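Local coordinates for protein neurotoxin (Clostridium botulinum, PDB 3N7L) that is the receptor-binding domain of a mosaic D/C botulinum neurotoxin, which probably attaches the toxin to gangliosides on nerve cells, at residues 110-115 against 143-148; 114-119 against 149-154. All coordinates share one frame; numbering follows the deposited sequence.

Contact 1: residues 110-115 against 143-148; sequences NFLVFT and FFVTIT
Phe-114 and Ile-147 make the closest meeting between the two strands, a CH-pi contact joined to plain apolar packing. Methyl CG2 of Ile-147 stands over the centre of one face of the Phe-114 ring, 3.8 Å from its centroid and only 7° off the ring normal. The other branch of the isoleucine, CG1 with CD1, folds toward the root of the same ring, where CD1 comes within 3.4 Å of Phe-114 CD2 and also meets CB. A beta-branched residue suits this place because its two arms can occupy the middle of a ring and its attached end at once. With CG set opposite the backbone N, the first torsion of Phe-114 carries the ring across toward Ile-147.

The remaining contacts are apolar and converge on one methyl. CD2 of Leu-112 lies 3.8 Å from Val-145 CG2; it also meets the Phe-143 ring, whose side chain comes from the opposite direction, in the ring plane at the edge, 3.9 Å from CE1. Phe-143 takes the first torsion that puts CG between the backbone N and carbonyl carbon (chi1 64°), which turns the CE1 edge toward Leu-112 CD2. The forked end of leucine lets a single methyl reach a ring edge and a valine methyl.

No hydrogen bond joins the two strands, whose axes approach to 9.8 Å and run at 29°. Their backbones bond instead within separate sheets: Leu-112 with Phe-128 and Phe-114 with Ile-126 on one side, while strand 143-150 pairs with strands 72-82 and 154-159 on the other. Ile-75 and Met-155 also touch Phe-114. Two antiparallel sheets facing each other across a buried apolar layer form the jelly-roll-like, concanavalin-type beta sandwich of the N-terminal receptor-binding region.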
loop_
_atom_site.group_PDB
_atom_site.type_symbol
_atom_site.label_atom_id
_atom_site.label_comp_id
_atom_site.label_asym_id
_atom_site.label_seq_id
_atom_site.Cartn_x
_atom_site.Cartn_y
_atom_site.Cartn_z
ATOM N N ASN A 110 1.365 -5.315 -16.117
ATOM C CA ASN A 110 1.449 -5.509 -14.672
ATOM C C ASN A 110 2.870 -5.863 -14.218
ATOM O O ASN A 110 3.054 -6.469 -13.159
ATOM C CB ASN A 110 0.465 -6.600 -14.212
ATOM C CG ASN A 110 0.668 -7.935 -14.939
ATOM O OD1 ASN A 110 0.521 -9.004 -14.348
ATOM N ND2 ASN A 110 0.984 -7.873 -16.217
ATOM N N PHE A 111 3.865 -5.474 -15.016
ATOM C CA PHE A 111 5.271 -5.762 -14.699
ATOM C C PHE A 111 6.142 -4.571 -14.318
ATOM O O PHE A 111 6.034 -3.488 -14.894
ATOM C CB PHE A 111 5.994 -6.435 -15.884
ATOM C CG PHE A 111 5.429 -7.763 -16.288
ATOM C CD1 PHE A 111 4.313 -7.838 -17.112
ATOM C CD2 PHE A 111 6.024 -8.942 -15.851
ATOM C CE1 PHE A 111 3.794 -9.070 -17.495
ATOM C CE2 PHE A 111 5.512 -10.181 -16.226
ATOM C CZ PHE A 111 4.393 -10.246 -17.051
ATOM N N LEU A 112 7.026 -4.807 -13.349
ATOM C CA LEU A 112 8.020 -3.831 -12.917
ATOM C C LEU A 112 9.293 -4.595 -13.276
ATOM O O LEU A 112 9.521 -5.691 -12.763
ATOM C CB LEU A 112 7.987 -3.601 -11.408
ATOM C CG LEU A 112 9.128 -2.714 -10.890
ATOM C CD1 LEU A 112 8.835 -1.268 -11.227
ATOM C CD2 LEU A 112 9.282 -2.874 -9.386
ATOM N N VAL A 113 10.116 -4.048 -14.162
ATOM C CA VAL A 113 11.316 -4.774 -14.552
ATOM C C VAL A 113 12.635 -4.024 -14.425
ATOM O O VAL A 113 12.739 -2.831 -14.731
ATOM C CB VAL A 113 11.155 -5.379 -15.997
ATOM C CG1 VAL A 113 9.931 -4.798 -16.675
ATOM C CG2 VAL A 113 12.397 -5.149 -16.829
ATOM N N PHE A 114 13.627 -4.747 -13.917
ATOM C CA PHE A 114 14.966 -4.216 -13.734
ATOM C C PHE A 114 15.812 -4.835 -14.834
ATOM O O PHE A 114 15.849 -6.059 -14.991
ATOM C CB PHE A 114 15.520 -4.595 -12.354
ATOM C CG PHE A 114 16.974 -4.255 -12.171
ATOM C CD1 PHE A 114 17.959 -5.211 -12.392
ATOM C CD2 PHE A 114 17.360 -2.967 -11.816
ATOM C CE1 PHE A 114 19.312 -4.892 -12.265
ATOM C CE2 PHE A 114 18.712 -2.636 -11.683
ATOM C CZ PHE A 114 19.687 -3.603 -11.909
ATOM N N THR A 115 16.489 -3.978 -15.587
ATOM C CA THR A 115 17.310 -4.420 -16.704
ATOM C C THR A 115 18.781 -4.066 -16.566
ATOM O O THR A 115 19.133 -2.944 -16.216
ATOM C CB THR A 115 16.803 -3.800 -18.027
ATOM O OG1 THR A 115 15.431 -4.154 -18.221
ATOM C CG2 THR A 115 17.628 -4.301 -19.212
ATOM N N PHE A 143 4.684 0.352 -2.315
ATOM C CA PHE A 143 5.354 -0.927 -2.135
ATOM C C PHE A 143 6.859 -0.698 -2.063
ATOM O O PHE A 143 7.379 0.289 -2.594
ATOM C CB PHE A 143 4.948 -1.965 -3.213
ATOM C CG PHE A 143 5.339 -1.616 -4.618
ATOM C CD1 PHE A 143 6.465 -2.188 -5.201
ATOM C CD2 PHE A 143 4.541 -0.774 -5.392
ATOM C CE1 PHE A 143 6.790 -1.936 -6.535
ATOM C CE2 PHE A 143 4.858 -0.511 -6.728
ATOM C CZ PHE A 143 5.983 -1.095 -7.299
ATOM N N PHE A 144 7.548 -1.595 -1.362
ATOM C CA PHE A 144 8.992 -1.488 -1.166
ATOM C C PHE A 144 9.773 -2.420 -2.082
ATOM O O PHE A 144 9.616 -3.640 -2.032
ATOM C CB PHE A 144 9.331 -1.788 0.294
ATOM C CG PHE A 144 10.780 -1.588 0.641
ATOM C CD1 PHE A 144 11.346 -0.319 0.616
ATOM C CD2 PHE A 144 11.567 -2.667 1.032
ATOM C CE1 PHE A 144 12.677 -0.125 0.981
ATOM C CE2 PHE A 144 12.902 -2.484 1.400
ATOM C CZ PHE A 144 13.456 -1.210 1.375
ATOM N N VAL A 145 10.618 -1.825 -2.916
ATOM C CA VAL A 145 11.424 -2.576 -3.862
ATOM C C VAL A 145 12.850 -2.761 -3.379
ATOM O O VAL A 145 13.449 -1.856 -2.800
ATOM C CB VAL A 145 11.495 -1.858 -5.239
ATOM C CG1 VAL A 145 12.450 -2.606 -6.178
ATOM C CG2 VAL A 145 10.114 -1.766 -5.852
ATOM N N THR A 146 13.390 -3.948 -3.609
ATOM C CA THR A 146 14.776 -4.214 -3.261
ATOM C C THR A 146 15.358 -5.080 -4.360
ATOM O O THR A 146 14.920 -6.208 -4.574
ATOM C CB THR A 146 14.934 -4.950 -1.922
ATOM O OG1 THR A 146 14.314 -4.192 -0.879
ATOM C CG2 THR A 146 16.413 -5.096 -1.587
ATOM N N ILE A 147 16.336 -4.535 -5.071
ATOM C CA ILE A 147 16.983 -5.273 -6.146
ATOM C C ILE A 147 18.415 -5.547 -5.715
ATOM O O ILE A 147 19.138 -4.619 -5.373
ATOM C CB ILE A 147 16.982 -4.450 -7.455
ATOM C CG1 ILE A 147 15.542 -4.256 -7.938
ATOM C CG2 ILE A 147 17.818 -5.154 -8.529
ATOM C CD1 ILE A 147 15.396 -3.219 -9.042
ATOM N N THR A 148 18.816 -6.815 -5.696
ATOM C CA THR A 148 20.189 -7.147 -5.315
ATOM C C THR A 148 20.899 -7.747 -6.526
ATOM O O THR A 148 20.322 -8.545 -7.264
ATOM C CB THR A 148 20.258 -8.143 -4.117
ATOM O OG1 THR A 148 19.737 -9.417 -4.505
ATOM C CG2 THR A 148 19.463 -7.607 -2.929
#

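Contact 2: residues 114-119 against 149-154; sequences FTLKQN and TNMMGN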
loop_
_atom_site.group_PDB
_atom_site.type_symbol
_atom_site.label_atom_id
_atom_site.label_comp_id
_atom_site.label_asym_id
_atom_site.label_seq_id
_atom_site.Cartn_x
_atom_site.Cartn_y
_atom_site.Cartn_z
ATOM N N PHE A 114 13.627 -4.747 -13.917
ATOM C CA PHE A 114 14.966 -4.216 -13.734
ATOM C C PHE A 114 15.812 -4.835 -14.834
ATOM O O PHE A 114 15.849 -6.059 -14.991
ATOM C CB PHE A 114 15.520 -4.595 -12.354
ATOM C CG PHE A 114 16.974 -4.255 -12.171
ATOM C CD1 PHE A 114 17.959 -5.211 -12.392
ATOM C CD2 PHE A 114 17.360 -2.967 -11.816
ATOM C CE1 PHE A 114 19.312 -4.892 -12.265
ATOM C CE2 PHE A 114 18.712 -2.636 -11.683
ATOM C CZ PHE A 114 19.687 -3.603 -11.909
ATOM N N THR A 115 16.489 -3.978 -15.587
ATOM C CA THR A 115 17.310 -4.420 -16.704
ATOM C C THR A 115 18.781 -4.066 -16.566
ATOM O O THR A 115 19.133 -2.944 -16.216
ATOM C CB THR A 115 16.803 -3.800 -18.027
ATOM O OG1 THR A 115 15.431 -4.154 -18.221
ATOM C CG2 THR A 115 17.628 -4.301 -19.212
ATOM N N LEU A 116 19.629 -5.046 -16.848
ATOM C CA LEU A 116 21.076 -4.875 -16.826
ATOM C C LEU A 116 21.382 -4.790 -18.326
ATOM O O LEU A 116 21.217 -5.770 -19.048
ATOM C CB LEU A 116 21.725 -6.117 -16.201
ATOM C CG LEU A 116 22.692 -5.977 -15.019
ATOM C CD1 LEU A 116 22.279 -4.826 -14.111
ATOM C CD2 LEU A 116 22.731 -7.301 -14.248
ATOM N N LYS A 117 21.795 -3.621 -18.799
ATOM C CA LYS A 117 22.060 -3.451 -20.226
ATOM C C LYS A 117 23.546 -3.370 -20.569
ATOM O O LYS A 117 24.196 -2.353 -20.317
ATOM C CB LYS A 117 21.350 -2.190 -20.724
ATOM C CG LYS A 117 21.371 -2.002 -22.234
ATOM C CD LYS A 117 20.816 -0.639 -22.600
ATOM C CE LYS A 117 20.629 -0.501 -24.101
ATOM N NZ LYS A 117 19.591 -1.445 -24.589
ATOM N N GLN A 118 24.091 -4.432 -21.151
ATOM C CA GLN A 118 25.504 -4.391 -21.506
ATOM C C GLN A 118 25.709 -3.517 -22.746
ATOM O O GLN A 118 26.644 -2.724 -22.794
ATOM C CB GLN A 118 26.060 -5.799 -21.727
ATOM C CG GLN A 118 25.521 -6.529 -22.914
ATOM C CD GLN A 118 26.276 -7.817 -23.162
ATOM O OE1 GLN A 118 27.499 -7.813 -23.313
ATOM N NE2 GLN A 118 25.548 -8.930 -23.206
ATOM N N ASN A 119 24.840 -3.659 -23.743
ATOM C CA ASN A 119 24.925 -2.829 -24.945
ATOM C C ASN A 119 23.569 -2.709 -25.630
ATOM O O ASN A 119 22.601 -3.352 -25.220
ATOM C CB ASN A 119 25.985 -3.350 -25.935
ATOM C CG ASN A 119 25.734 -4.770 -26.388
ATOM O OD1 ASN A 119 24.637 -5.116 -26.829
ATOM N ND2 ASN A 119 26.764 -5.606 -26.295
ATOM N N THR A 149 22.146 -7.350 -6.741
ATOM C CA THR A 149 22.894 -7.846 -7.884
ATOM C C THR A 149 24.343 -8.181 -7.579
ATOM O O THR A 149 25.086 -7.359 -7.043
ATOM C CB THR A 149 22.894 -6.817 -9.047
ATOM O OG1 THR A 149 21.558 -6.626 -9.531
ATOM C CG2 THR A 149 23.779 -7.301 -10.192
ATOM N N ASN A 150 24.730 -9.403 -7.920
ATOM C CA ASN A 150 26.104 -9.858 -7.761
ATOM C C ASN A 150 26.508 -10.181 -9.196
ATOM O O ASN A 150 26.025 -11.155 -9.770
ATOM C CB ASN A 150 26.176 -11.128 -6.916
ATOM C CG ASN A 150 27.605 -11.616 -6.726
ATOM O OD1 ASN A 150 28.459 -11.422 -7.590
ATOM N ND2 ASN A 150 27.865 -12.266 -5.599
ATOM N N MET A 151 27.378 -9.359 -9.777
ATOM C CA MET A 151 27.805 -9.559 -11.157
ATOM C C MET A 151 28.461 -10.913 -11.414
ATOM O O MET A 151 28.614 -11.324 -12.563
ATOM C CB MET A 151 28.730 -8.423 -11.592
ATOM C CG MET A 151 28.038 -7.056 -11.663
ATOM S SD MET A 151 26.569 -7.037 -12.749
ATOM C CE MET A 151 27.339 -6.953 -14.364
ATOM N N MET A 152 28.850 -11.609 -10.352
ATOM C CA MET A 152 29.440 -12.932 -10.511
ATOM C C MET A 152 28.518 -13.965 -9.859
ATOM O O MET A 152 28.894 -15.121 -9.656
ATOM C CB MET A 152 30.844 -12.995 -9.894
ATOM C CG MET A 152 31.205 -11.847 -8.969
ATOM S SD MET A 152 31.840 -10.381 -9.812
ATOM C CE MET A 152 33.597 -10.666 -9.694
ATOM N N GLY A 153 27.300 -13.535 -9.545
ATOM C CA GLY A 153 26.336 -14.426 -8.925
ATOM C C GLY A 153 24.948 -14.255 -9.514
ATOM O O GLY A 153 24.763 -14.367 -10.726
ATOM N N ASN A 154 23.968 -13.977 -8.659
ATOM C CA ASN A 154 22.596 -13.799 -9.115
ATOM C C ASN A 154 22.086 -12.367 -9.044
ATOM O O ASN A 154 22.660 -11.500 -8.385
ATOM C CB ASN A 154 21.627 -14.658 -8.303
ATOM C CG ASN A 154 21.914 -16.130 -8.412
ATOM O OD1 ASN A 154 22.172 -16.646 -9.496
ATOM N ND2 ASN A 154 21.853 -16.824 -7.285
#
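The ring of Phe-114 meets Thr-149 obliquely, through CE1, which lies 3.9 Å from the threonine hydroxyl OG1; Ile-126 is a further neighbour of this phenylalanine. Here the beta sandwich nears one end, with the later part of the strand that begins at Phe-111 in one sheet and the last residues of strand 143-150 in the other. Thr-149 OG1 is buried without a hydrogen-bonding partner in the model. Thr-149 touches the other strand by packing alone, and its beta-branched shape suits a strand.

Leu-116 continues the apolar layer. Its CD2 methyl approaches Thr-149 CG2 tip to tip at 4.2 Å and lies 4.1 Å from Met-151 SD, the leucine and methionine sliding past each other in opposite directions. Met-151 sits in the turn after the strand; chi1 and the bend at chi2 (-56°) bring its polarisable sulfur toward Leu-116, and chi3 then sets only the terminal methyl. Such a flexible unbranched chain suits a position from which the backbone has already turned. Leu-172 and Met-155 also touch Leu-116.

That backbone makes a type I beta turn from Asn-150 to Gly-153, closed by a bond from Gly-153 N to Asn-150 O. Asparagine suits the first position because its carbonyl can take a backbone N-H: Asn-150 OD1 accepts from Met-152 N at 2.8 Å, with an N-H...O angle of 151°, forming an Asx turn in which the donor is tilted 27° from the carbonyl plane.

From the N terminus, the chain runs through strand 111-117, giving first the early half of contact 1 and then that of contact 2, before turning at Gln-118 into strand 122-129 of the same sheet. It next crosses to the other sheet and enters strand 143-150, which supplies the second halves in the same order. The two loops therefore overlap in a staggered way, neither nested in the other: contact 1 closes across 27 intervening residues, contact 2 across 29. Phe-114 belongs to both, bridging centres 14 Å apart. Together they tie the two sheets of the sandwich from its interior to the turn at 150-153.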